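Local coordinates for protein structure-specific endonuclease subunit SLX4 (Thielavia terrestris, PDB 6SEI) that probably acts, through the C-terminal helical domain described here, as the regulatory subunit of the SLX1-SLX4 endonuclease that cuts branched DNA during repair and recombination, at residues E54-T57 and A58-N61; K81-S85 and K86-C90; D14-V17 and S18-Y22; P39-H42 and E43-L46. One frame throughout, in Å; residues are numbered along the deposited sequence.

Contact 1: E54-T57 and A58-N61; sequences EDLT and AWLN
The indole of Trp59 is approached obliquely by Leu56, whose CD1 lies 3.8 Å from CE3 on the six-membered ring; the same indole meets the ring of Trp41, with the planes about 55° apart. The setting is about two turns of helix 53-67 in the helical C-terminal domain of SLX4. Both Leu56 and Trp59 have CG anti to the backbone N (chi1 177° and -179°), which swings the two groups out beside their own carbonyl carbons and lets them cross three residues apart. The turn below is held by regular i to i+4 bonds: Ala58 N gives to Glu54 O, Trp59 N to Asp55 O and Leu60 N to Leu56 O, the last at 3.0 Å, while Asn61 N to Thr57 O is weak.

One turn on from Leu56, Leu60 brings CD1 to 3.9 Å from Leu56 CG, and both leucines also press on Val79 of helix 76-85. Leu60 further packs against Ile23 and Ala26 of helix 12-29, while Leu56 also lies against Met45 of helix 41-46, so this side of the helix meets three others. Polar ends are tied mostly to their surroundings: Asp55 OD1 forms a salt bridge with Arg93, Thr57 OG1 bonds to Leu53 O, and Asn61 OD1 accepts from Val74 N. Thr57 and Asn61 lie side by side and point the same way, with CG2 of Thr57 4.0 Å from ND2 of Asn61.

Contact 2: K81-S85 and K86-C90; sequences KWCES and KSVCC
Cys83 O takes N-H groups from both Lys86 and Val88, each at 2.9 Å from the oxygen and on opposite faces of its carbonyl plane, as helix 76-85 ends in a Schellman motif. Ser87, with positive phi (62°), is the C-prime residue; its N makes a weak bond to Glu84 O, and the chain then turns away toward strand 90-91. Across this turn Lys86 folds back over the indole of Trp82. Lys86 CG sits 3.8 Å from the centroid of the six-membered ring of Trp82 and only 15° off the normal, a CH-pi contact over the face. The bend at chi2 (-61°) keeps the chain close to the indole, so that CE comes within 3.5 Å of Trp82 NE1, while NZ runs on to a backbone atom of the partner protein chain, probably SLX1. NE1 itself bonds to Thr24 OG1 of helix 12-29, fixing the rotation of the indole beneath the lysine. At the edge of that ring, in its plane, lies the SG of Cys83. Behind the turn Val88 and Cys90 pack on Cys83: Val88 CB stands 4.0 Å from Cys83 CB, and the SG of Cys90 comes to 3.6 Å from that same Cys83 CB.

Contact 3: D14-V17 and S18-Y22; sequences DQQV and SLFRY
Gln16 extends CG away from its own backbone N (chi1 -164°), and Phe20 turns its ring back beside its N (chi1 -75°), so that glutamine and phenylalanine meet one turn apart on helix 12-29. The side-chain amide then lies flat against the ring, the two planes only 7° apart, with CD of Gln16 3.8 Å from CZ of Phe20 and OE1 3.7 Å from CE2. Gln16 CG approaches that same face, 4.2 Å from the ring centroid, in a CH-pi contact. The backbone oxygen of Gln16 also stands above this face, offset toward the rim, while it accepts from Phe20 N at 3.2 Å. A serine in place of Phe20 would probably leave the Gln16 amide without the flat surface it stacks on and Trp82 without its edge-to-face partner.

A second pair follows on the more exposed side of the helix. The guanidinium of Arg21 has Val17 CG1 over one face, 3.5 Å from NH1, reached through a bend at chi3. Regular i to i+4 backbone bonds, such as Arg21 N to Val17 O, carry both pairs. The Phe20 side of the helix is turned to helix 76-85: Phe20 meets Trp82 edge-to-face and touches Lys81 and Ser85, and Gln16 also rests on Lys81, joining the first half of helix 12-29 to helix 76-85.

Contact 4: P39-H42 and E43-L46; sequences PSWH and EKML
Pro39 and Ser40 are extended (psi 154° and 166°) before the chain turns helical at Trp41, and Ser40 and Glu43 close this start of helix 41-46 as a capping box. Glu43 N donates to Ser40 OG at 3.3 Å; in return Ser40 N gives a nearly straight bond (165°) of 3.0 Å to the anti lone pair of Glu43 OE1. That oxygen also accepts from Ala33 N, tying the helix start to the loop after helix 12-29. With an alanine in place of Glu43, the N-H of Ser40 and that of Ala33 would probably both lose their acceptor, and the box would be left half made.

Side-chain packing adds to the cap. Pro39 CB packs 3.7 Å from Glu43 CB, and Lys44 runs alongside Trp41, its CD 3.8 Å from CE3 of the indole, before NZ reaches Asp49 in a salt bridge. Met45 is buried against Val27 of helix 12-29 and Ile51 of strand 51-52. Leu46, one turn on from His42, crosses it: Leu46 CD1 stands over one face of the imidazole, offset toward the rim, with NE2 of His42 3.8 Å away.

Met45 of contact 4 ties it to contacts 1 and 2: its CE lies 3.7 Å from Leu56 CD2 of contact 1, and its CG lies 3.6 Å from Val88 CG1 of contact 2. Contacts 1 and 4 are centred about 13 Å apart, as are contacts 2 and 4. Contact 3 joins through contact 2, where Lys81 CB comes to 3.6 Å from Phe20 CZ; it stands about 21 Å from contact 4, centre to centre, across the middle of the chain. The calcium ion held by Asp66 and Asp71 is remote, about 12 Å from the side chain of Asn61. Contacts 2 and 4 both touch the partner protein chain, contact 1 reaches it through a weak, long ion pair at Glu54, and contact 3 does not.

Contact 1: E54-T57 and A58-N61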
# COMPACT_ATOMS: atom_id res chain seq x y z
N GLU B 54 32.45 1.32 33.05
CA GLU B 54 33.69 0.84 33.64
C GLU B 54 33.63 0.78 35.15
O GLU B 54 34.43 0.07 35.77
CB GLU B 54 34.86 1.73 33.19
CG GLU B 54 34.97 1.91 31.68
CD GLU B 54 34.17 3.09 31.17
OE1 GLU B 54 33.35 3.64 31.94
OE2 GLU B 54 34.36 3.48 30.00
N ASP B 55 32.69 1.50 35.77
CA ASP B 55 32.49 1.40 37.21
C ASP B 55 31.78 0.11 37.58
O ASP B 55 32.26 -0.65 38.44
CB ASP B 55 31.71 2.61 37.72
CG ASP B 55 32.55 3.86 37.77
OD1 ASP B 55 33.78 3.75 37.63
OD2 ASP B 55 31.98 4.96 37.96
N LEU B 56 30.63 -0.16 36.96
CA LEU B 56 29.96 -1.44 37.19
C LEU B 56 30.81 -2.60 36.69
O LEU B 56 30.84 -3.67 37.32
CB LEU B 56 28.59 -1.45 36.52
CG LEU B 56 27.82 -2.77 36.65
CD1 LEU B 56 27.42 -3.03 38.10
CD2 LEU B 56 26.61 -2.81 35.74
N THR B 57 31.50 -2.41 35.56
CA THR B 57 32.39 -3.44 35.04
C THR B 57 33.44 -3.83 36.07
O THR B 57 33.65 -5.02 36.34
CB THR B 57 33.05 -2.95 33.75
OG1 THR B 57 32.06 -2.39 32.89
CG2 THR B 57 33.76 -4.10 33.04
N ALA B 58 34.11 -2.84 36.65
CA ALA B 58 35.14 -3.13 37.65
C ALA B 58 34.54 -3.80 38.88
O ALA B 58 35.15 -4.69 39.47
CB ALA B 58 35.86 -1.84 38.05
N TRP B 59 33.32 -3.39 39.27
CA TRP B 59 32.69 -3.95 40.46
C TRP B 59 32.36 -5.43 40.29
O TRP B 59 32.50 -6.21 41.23
CB TRP B 59 31.43 -3.15 40.80
CG TRP B 59 30.72 -3.61 42.03
CD1 TRP B 59 31.06 -3.35 43.32
CD2 TRP B 59 29.53 -4.41 42.08
NE1 TRP B 59 30.16 -3.93 44.18
CE2 TRP B 59 29.21 -4.59 43.45
CE3 TRP B 59 28.70 -4.99 41.12
CZ2 TRP B 59 28.10 -5.33 43.87
CZ3 TRP B 59 27.60 -5.72 41.54
CH2 TRP B 59 27.31 -5.88 42.90
N LEU B 60 31.92 -5.82 39.09
CA LEU B 60 31.57 -7.22 38.85
C LEU B 60 32.80 -8.12 38.87
O LEU B 60 32.71 -9.27 39.31
CB LEU B 60 30.84 -7.35 37.52
CG LEU B 60 29.45 -6.72 37.41
CD1 LEU B 60 29.12 -6.41 35.96
CD2 LEU B 60 28.39 -7.62 38.02
N ASN B 61 33.94 -7.62 38.42
CA ASN B 61 35.17 -8.41 38.37
C ASN B 61 35.97 -8.34 39.66
O ASN B 61 37.05 -8.94 39.73
CB ASN B 61 36.04 -7.95 37.19
CG ASN B 61 35.35 -8.14 35.86
OD1 ASN B 61 34.68 -9.15 35.62
ND2 ASN B 61 35.50 -7.16 34.97

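Contact 2: K81-S85 and K86-C90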
# COMPACT_ATOMS: atom_id res chain seq x y z
N LYS B 81 26.20 -4.48 26.62
CA LYS B 81 25.15 -5.30 26.04
C LYS B 81 24.09 -5.66 27.07
O LYS B 81 22.88 -5.56 26.80
CB LYS B 81 25.74 -6.58 25.44
CG LYS B 81 26.45 -6.40 24.11
CD LYS B 81 26.90 -7.76 23.57
CE LYS B 81 27.40 -7.66 22.14
NZ LYS B 81 27.71 -9.01 21.56
N TRP B 82 24.52 -6.06 28.27
CA TRP B 82 23.59 -6.47 29.31
C TRP B 82 22.66 -5.33 29.70
O TRP B 82 21.44 -5.51 29.81
CB TRP B 82 24.36 -6.97 30.54
CG TRP B 82 23.47 -7.44 31.66
CD1 TRP B 82 22.94 -8.69 31.82
CD2 TRP B 82 22.99 -6.66 32.77
NE1 TRP B 82 22.17 -8.73 32.96
CE2 TRP B 82 22.19 -7.50 33.56
CE3 TRP B 82 23.17 -5.33 33.17
CZ2 TRP B 82 21.56 -7.06 34.72
CZ3 TRP B 82 22.55 -4.89 34.32
CH2 TRP B 82 21.76 -5.76 35.09
N CYS B 83 23.22 -4.13 29.91
CA CYS B 83 22.40 -2.99 30.30
C CYS B 83 21.36 -2.67 29.24
O CYS B 83 20.18 -2.46 29.55
CB CYS B 83 23.29 -1.77 30.54
SG CYS B 83 24.30 -1.85 32.02
N GLU B 84 21.78 -2.64 27.97
CA GLU B 84 20.85 -2.32 26.89
C GLU B 84 19.76 -3.38 26.78
O GLU B 84 18.60 -3.06 26.49
CB GLU B 84 21.61 -2.17 25.58
CG GLU B 84 22.68 -1.11 25.64
CD GLU B 84 23.12 -0.67 24.27
OE1 GLU B 84 23.06 -1.51 23.33
OE2 GLU B 84 23.52 0.50 24.12
N SER B 85 20.11 -4.64 27.01
CA SER B 85 19.09 -5.68 27.03
C SER B 85 18.12 -5.50 28.19
O SER B 85 16.98 -5.98 28.10
CB SER B 85 19.75 -7.07 27.09
OG SER B 85 20.16 -7.40 28.41
N LYS B 86 18.52 -4.80 29.25
CA LYS B 86 17.70 -4.62 30.45
C LYS B 86 17.01 -3.26 30.52
O LYS B 86 16.38 -2.96 31.54
CB LYS B 86 18.55 -4.80 31.71
CG LYS B 86 19.17 -6.17 31.88
CD LYS B 86 18.12 -7.25 31.98
CE LYS B 86 18.76 -8.58 32.33
NZ LYS B 86 18.01 -9.71 31.73
N SER B 87 17.11 -2.44 29.47
CA SER B 87 16.67 -1.05 29.46
C SER B 87 17.41 -0.19 30.48
O SER B 87 17.01 0.96 30.73
CB SER B 87 15.16 -0.92 29.68
OG SER B 87 14.47 -0.84 28.44
N VAL B 88 18.48 -0.71 31.07
CA VAL B 88 19.28 0.05 32.01
C VAL B 88 20.15 1.03 31.23
O VAL B 88 20.96 0.63 30.39
CB VAL B 88 20.13 -0.88 32.89
CG1 VAL B 88 21.01 -0.07 33.83
CG2 VAL B 88 19.23 -1.81 33.69
N CYS B 89 19.96 2.32 31.50
CA CYS B 89 20.68 3.38 30.81
C CYS B 89 22.12 3.46 31.30
O CYS B 89 22.37 3.55 32.51
CB CYS B 89 19.96 4.71 31.05
SG CYS B 89 20.81 6.20 30.54
N CYS B 90 23.06 3.45 30.36
CA CYS B 90 24.48 3.43 30.69
C CYS B 90 25.25 4.41 29.80
O CYS B 90 24.72 4.97 28.85
CB CYS B 90 25.07 2.02 30.56
SG CYS B 90 24.65 1.19 29.01

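Contact 3: D14-V17 and S18-Y22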
# COMPACT_ATOMS: atom_id res chain seq x y z
N ASP B 14 23.61 -18.65 23.45
CA ASP B 14 23.21 -19.20 24.73
C ASP B 14 24.22 -18.90 25.84
O ASP B 14 23.82 -18.67 26.99
CB ASP B 14 23.01 -20.71 24.61
CG ASP B 14 21.80 -21.08 23.78
OD1 ASP B 14 20.90 -20.22 23.64
OD2 ASP B 14 21.76 -22.21 23.26
N GLN B 15 25.51 -18.90 25.52
CA GLN B 15 26.51 -18.54 26.52
C GLN B 15 26.40 -17.06 26.90
O GLN B 15 26.69 -16.70 28.04
CB GLN B 15 27.91 -18.86 26.02
CG GLN B 15 28.55 -20.06 26.70
CD GLN B 15 27.60 -21.23 26.84
OE1 GLN B 15 27.08 -21.75 25.85
NE2 GLN B 15 27.36 -21.66 28.08
N GLN B 16 26.01 -16.21 25.95
CA GLN B 16 25.75 -14.81 26.28
C GLN B 16 24.49 -14.67 27.12
O GLN B 16 24.36 -13.70 27.87
CB GLN B 16 25.64 -13.99 24.99
CG GLN B 16 25.75 -12.49 25.21
CD GLN B 16 24.81 -11.70 24.32
OE1 GLN B 16 23.59 -11.84 24.43
NE2 GLN B 16 25.36 -10.87 23.45
N VAL B 17 23.55 -15.61 26.99
CA VAL B 17 22.38 -15.61 27.87
C VAL B 17 22.77 -16.08 29.27
O VAL B 17 22.30 -15.52 30.27
CB VAL B 17 21.27 -16.49 27.26
CG1 VAL B 17 20.22 -16.83 28.31
CG2 VAL B 17 20.63 -15.78 26.08
N SER B 18 23.63 -17.10 29.36
CA SER B 18 24.06 -17.58 30.67
C SER B 18 24.97 -16.58 31.36
O SER B 18 24.93 -16.44 32.58
CB SER B 18 24.75 -18.94 30.52
OG SER B 18 24.92 -19.56 31.78
N LEU B 19 25.82 -15.89 30.59
CA LEU B 19 26.65 -14.84 31.18
C LEU B 19 25.79 -13.73 31.77
O LEU B 19 26.08 -13.22 32.86
CB LEU B 19 27.60 -14.27 30.13
CG LEU B 19 28.42 -13.07 30.60
CD1 LEU B 19 29.49 -13.50 31.58
CD2 LEU B 19 29.03 -12.31 29.43
N PHE B 20 24.72 -13.35 31.07
CA PHE B 20 23.87 -12.28 31.55
C PHE B 20 23.09 -12.69 32.80
O PHE B 20 22.73 -11.83 33.61
CB PHE B 20 22.91 -11.84 30.44
CG PHE B 20 23.56 -11.01 29.36
CD1 PHE B 20 24.94 -10.88 29.29
CD2 PHE B 20 22.78 -10.35 28.42
CE1 PHE B 20 25.53 -10.12 28.30
CE2 PHE B 20 23.37 -9.59 27.42
CZ PHE B 20 24.75 -9.47 27.36
N ARG B 21 22.83 -13.99 32.96
CA ARG B 21 22.19 -14.46 34.18
C ARG B 21 23.12 -14.33 35.38
O ARG B 21 22.67 -14.05 36.50
CB ARG B 21 21.73 -15.91 34.02
CG ARG B 21 20.40 -16.07 33.30
CD ARG B 21 19.82 -17.46 33.50
NE ARG B 21 19.96 -18.30 32.32
CZ ARG B 21 18.96 -18.63 31.51
NH1 ARG B 21 19.18 -19.40 30.45
NH2 ARG B 21 17.73 -18.19 31.76
N TYR B 22 24.42 -14.55 35.17
CA TYR B 22 25.39 -14.36 36.24
C TYR B 22 25.53 -12.89 36.62
O TYR B 22 25.68 -12.56 37.80
CB TYR B 22 26.75 -14.92 35.83
CG TYR B 22 26.88 -16.42 35.99
CD1 TYR B 22 26.78 -17.02 37.23
CD2 TYR B 22 27.13 -17.23 34.89
CE1 TYR B 22 26.90 -18.39 37.38
CE2 TYR B 22 27.25 -18.60 35.02
CZ TYR B 22 27.14 -19.18 36.26
OH TYR B 22 27.26 -20.54 36.39

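Contact 4: P39-H42 and E43-L46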
# COMPACT_ATOMS: atom_id res chain seq x y z
N PRO B 39 23.52 4.28 47.21
CA PRO B 39 22.76 3.10 46.80
C PRO B 39 23.65 2.06 46.14
O PRO B 39 24.69 2.38 45.56
CB PRO B 39 21.74 3.66 45.81
CG PRO B 39 22.44 4.83 45.21
CD PRO B 39 23.28 5.42 46.31
N SER B 40 23.22 0.81 46.23
CA SER B 40 23.89 -0.27 45.52
C SER B 40 23.68 -0.10 44.01
O SER B 40 22.83 0.67 43.56
CB SER B 40 23.37 -1.63 45.98
OG SER B 40 22.09 -1.89 45.44
N TRP B 41 24.47 -0.85 43.23
CA TRP B 41 24.33 -0.79 41.78
C TRP B 41 22.91 -1.15 41.35
O TRP B 41 22.37 -0.55 40.42
CB TRP B 41 25.34 -1.71 41.11
CG TRP B 41 26.72 -1.13 41.05
CD1 TRP B 41 27.84 -1.61 41.68
CD2 TRP B 41 27.14 0.05 40.34
NE1 TRP B 41 28.92 -0.81 41.40
CE2 TRP B 41 28.51 0.22 40.58
CE3 TRP B 41 26.47 0.97 39.53
CZ2 TRP B 41 29.24 1.27 40.04
CZ3 TRP B 41 27.20 2.02 38.99
CH2 TRP B 41 28.56 2.16 39.24
N HIS B 42 22.30 -2.11 42.04
CA HIS B 42 20.92 -2.48 41.73
C HIS B 42 19.97 -1.32 42.01
O HIS B 42 19.06 -1.05 41.21
CB HIS B 42 20.51 -3.70 42.55
CG HIS B 42 19.15 -4.24 42.23
ND1 HIS B 42 18.42 -5.01 43.11
CD2 HIS B 42 18.38 -4.12 41.12
CE1 HIS B 42 17.27 -5.33 42.56
NE2 HIS B 42 17.22 -4.81 41.35
N GLU B 43 20.18 -0.61 43.12
CA GLU B 43 19.29 0.51 43.45
C GLU B 43 19.55 1.71 42.55
O GLU B 43 18.65 2.52 42.33
CB GLU B 43 19.45 0.87 44.92
CG GLU B 43 18.94 -0.21 45.86
CD GLU B 43 19.40 -0.02 47.29
OE1 GLU B 43 20.59 0.28 47.50
OE2 GLU B 43 18.56 -0.18 48.21
N LYS B 44 20.78 1.85 42.03
CA LYS B 44 21.03 2.89 41.05
C LYS B 44 20.23 2.65 39.78
O LYS B 44 19.65 3.58 39.21
CB LYS B 44 22.53 2.97 40.74
CG LYS B 44 23.36 3.55 41.88
CD LYS B 44 24.82 3.71 41.49
CE LYS B 44 24.98 4.76 40.40
NZ LYS B 44 24.47 6.09 40.84
N MET B 45 20.16 1.39 39.33
CA MET B 45 19.39 1.07 38.13
C MET B 45 17.91 1.30 38.35
O MET B 45 17.23 1.87 37.49
CB MET B 45 19.67 -0.37 37.70
CG MET B 45 21.13 -0.63 37.41
SD MET B 45 21.55 -2.36 37.21
CE MET B 45 23.33 -2.28 37.25
N LEU B 46 17.38 0.86 39.50
CA LEU B 46 15.96 1.05 39.78
C LEU B 46 15.58 2.52 39.80
O LEU B 46 14.44 2.87 39.47
CB LEU B 46 15.60 0.39 41.11
CG LEU B 46 15.70 -1.13 41.14
CD1 LEU B 46 15.37 -1.66 42.53
CD2 LEU B 46 14.77 -1.74 40.10